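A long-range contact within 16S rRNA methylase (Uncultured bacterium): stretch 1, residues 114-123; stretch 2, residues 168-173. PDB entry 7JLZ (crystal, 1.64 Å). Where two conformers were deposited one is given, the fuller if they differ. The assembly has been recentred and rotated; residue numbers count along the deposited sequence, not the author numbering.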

# COMPACT_ATOMS: atom_id res chain seq x y z
N ASN A 114 10.02 -11.28 -10.05
CA ASN A 114 10.71 -10.28 -10.86
C ASN A 114 11.38 -9.32 -9.89
O ASN A 114 10.80 -8.33 -9.44
CB ASN A 114 9.73 -9.57 -11.79
CG ASN A 114 10.42 -8.77 -12.88
OD1 ASN A 114 11.45 -8.12 -12.64
ND2 ASN A 114 9.87 -8.81 -14.09
N TYR A 115 12.64 -9.62 -9.55
CA TYR A 115 13.35 -8.84 -8.54
C TYR A 115 13.59 -7.41 -9.00
O TYR A 115 13.49 -6.47 -8.20
CB TYR A 115 14.66 -9.53 -8.16
CG TYR A 115 14.45 -10.82 -7.41
CD1 TYR A 115 13.82 -10.82 -6.17
CD2 TYR A 115 14.86 -12.03 -7.94
CE1 TYR A 115 13.60 -12.00 -5.48
CE2 TYR A 115 14.66 -13.22 -7.25
CZ TYR A 115 14.03 -13.19 -6.02
OH TYR A 115 13.82 -14.37 -5.34
N GLU A 116 13.89 -7.22 -10.29
CA GLU A 116 13.98 -5.87 -10.83
C GLU A 116 12.67 -5.12 -10.61
O GLU A 116 12.68 -3.94 -10.24
CB GLU A 116 14.33 -5.93 -12.32
N LYS A 117 11.54 -5.79 -10.83
CA LYS A 117 10.25 -5.14 -10.58
C LYS A 117 10.02 -4.91 -9.09
O LYS A 117 9.59 -3.83 -8.68
CB LYS A 117 9.11 -5.98 -11.16
CG LYS A 117 8.77 -5.67 -12.61
CD LYS A 117 7.40 -6.22 -12.98
CE LYS A 117 7.16 -6.12 -14.48
NZ LYS A 117 7.46 -4.76 -15.02
N ASN A 118 10.30 -5.92 -8.26
CA ASN A 118 9.99 -5.81 -6.84
C ASN A 118 10.91 -4.84 -6.10
O ASN A 118 10.59 -4.46 -4.97
CB ASN A 118 10.03 -7.19 -6.17
CG ASN A 118 8.93 -8.13 -6.67
OD1 ASN A 118 7.88 -7.69 -7.16
ND2 ASN A 118 9.17 -9.43 -6.55
N SER A 119 12.02 -4.42 -6.72
CA SER A 119 12.90 -3.41 -6.13
C SER A 119 12.21 -2.06 -5.94
O SER A 119 12.75 -1.19 -5.26
CB SER A 119 14.14 -3.22 -7.00
OG SER A 119 13.86 -2.43 -8.14
N LEU A 120 11.03 -1.88 -6.54
CA LEU A 120 10.23 -0.68 -6.29
C LEU A 120 9.96 -0.49 -4.81
O LEU A 120 9.93 0.65 -4.32
CB LEU A 120 8.92 -0.78 -7.07
CG LEU A 120 7.87 0.30 -6.83
CD1 LEU A 120 8.37 1.63 -7.36
CD2 LEU A 120 6.56 -0.08 -7.48
N ILE A 121 9.77 -1.59 -4.07
CA ILE A 121 9.38 -1.50 -2.67
C ILE A 121 10.44 -0.77 -1.86
O ILE A 121 10.15 0.20 -1.14
CB ILE A 121 9.11 -2.91 -2.11
CG1 ILE A 121 7.90 -3.52 -2.80
CG2 ILE A 121 8.90 -2.87 -0.60
CD1 ILE A 121 7.69 -4.98 -2.45
N SER A 122 11.69 -1.21 -1.96
CA SER A 122 12.74 -0.55 -1.20
C SER A 122 12.99 0.87 -1.71
O SER A 122 13.37 1.74 -0.93
CB SER A 122 14.02 -1.38 -1.25
OG SER A 122 14.71 -1.29 -0.02
N ASN A 123 12.78 1.11 -3.00
CA ASN A 123 13.08 2.43 -3.55
C ASN A 123 11.99 3.46 -3.28
O ASN A 123 12.26 4.66 -3.35
CB ASN A 123 13.37 2.33 -5.05
CG ASN A 123 14.77 1.78 -5.33
OD1 ASN A 123 15.44 1.28 -4.42
ND2 ASN A 123 15.21 1.89 -6.56
N GLU A 168 13.49 -11.32 2.24
CA GLU A 168 14.86 -10.81 2.27
C GLU A 168 15.42 -10.70 0.86
O GLU A 168 16.24 -9.81 0.59
CB GLU A 168 15.73 -11.70 3.15
CG GLU A 168 15.46 -11.51 4.63
CD GLU A 168 16.42 -12.25 5.52
OE1 GLU A 168 16.90 -13.34 5.12
OE2 GLU A 168 16.70 -11.75 6.63
N LYS A 169 14.97 -11.56 -0.05
CA LYS A 169 15.35 -11.46 -1.46
C LYS A 169 14.83 -10.18 -2.10
O LYS A 169 15.26 -9.84 -3.20
CB LYS A 169 14.87 -12.69 -2.22
CG LYS A 169 15.72 -13.94 -1.97
CD LYS A 169 15.16 -15.17 -2.67
CE LYS A 169 16.18 -16.31 -2.71
NZ LYS A 169 16.55 -16.82 -1.36
N ASN A 170 13.93 -9.46 -1.42
CA ASN A 170 13.45 -8.16 -1.87
C ASN A 170 13.89 -7.05 -0.91
O ASN A 170 13.26 -5.99 -0.85
CB ASN A 170 11.93 -8.17 -2.04
CG ASN A 170 11.46 -9.26 -3.00
OD1 ASN A 170 11.67 -9.16 -4.21
ND2 ASN A 170 10.83 -10.30 -2.47
N ASN A 171 14.95 -7.30 -0.14
CA ASN A 171 15.59 -6.32 0.74
C ASN A 171 14.71 -5.95 1.94
O ASN A 171 14.87 -4.87 2.52
CB ASN A 171 16.01 -5.05 -0.03
CG ASN A 171 17.04 -4.23 0.73
OD1 ASN A 171 17.97 -4.77 1.32
ND2 ASN A 171 16.85 -2.91 0.75
N LEU A 172 13.82 -6.84 2.34
CA LEU A 172 12.90 -6.60 3.44
C LEU A 172 13.19 -7.57 4.56
O LEU A 172 13.21 -8.79 4.34
CB LEU A 172 11.44 -6.74 2.98
CG LEU A 172 11.01 -5.69 1.95
CD1 LEU A 172 9.63 -6.03 1.40
CD2 LEU A 172 11.04 -4.29 2.55
N HIS A 173 13.41 -7.04 5.76
CA HIS A 173 13.64 -7.85 6.94
C HIS A 173 12.38 -7.87 7.79
O HIS A 173 11.90 -6.82 8.22
CB HIS A 173 14.83 -7.31 7.73
CG HIS A 173 15.03 -8.00 9.03
ND1 HIS A 173 14.57 -7.50 10.22
CD2 HIS A 173 15.64 -9.18 9.32
CE1 HIS A 173 14.88 -8.33 11.19
NE2 HIS A 173 15.53 -9.36 10.68
O HOH W 1 12.41 -4.13 -2.77

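The contact sets a helical stretch against a tight turn and the start of a strand. Asn-114 caps the first helix, its OD1 accepting from Lys-117 N at 3.0 Å. On the other side, a type I turn from Glu-168 to Asn-171, closed by Asn-171 N to Glu-168 O at 2.9 Å, presents Lys-169, Asn-170 and Asn-171 before the chain enters the strand at Leu-172.

Polar pairing is mostly amide work. Asn-171 ND2 donates to Ser-122 OG at 2.8 Å, a short, well-aligned bond between the two residues whose CA atoms are nearest across the contact. Asn-118 ND2 donates to Asn-170 OD1 at 3.4 Å, a weak bond; that same oxygen lies at the edge of the Tyr-115 ring, 3.3 Å from CD1, where the ring's C-H groups carry slight positive charge.

One water joins the backbones. It donates to Asn-118 O at 2.9 Å and Asn-170 O at 2.8 Å, and accepts from Ser-122 N at 3.1 Å, so the Ser-122 N-H, which donates to no backbone oxygen within these stretches, still finds an acceptor. The rule to read here is that asparagine side chains on a turn can meet a helical stretch through directed amide bonds, with water completing the backbone polar groups between them.

Apolar contact is sparse: Ile-121 CG2 meets Leu-172 CD1 at 3.8 Å, both side chains buried. At the exposed margin, Tyr-115 OH reaches Lys-169 CD at 3.1 Å, touching the lysine's aliphatic portion while its end leads away.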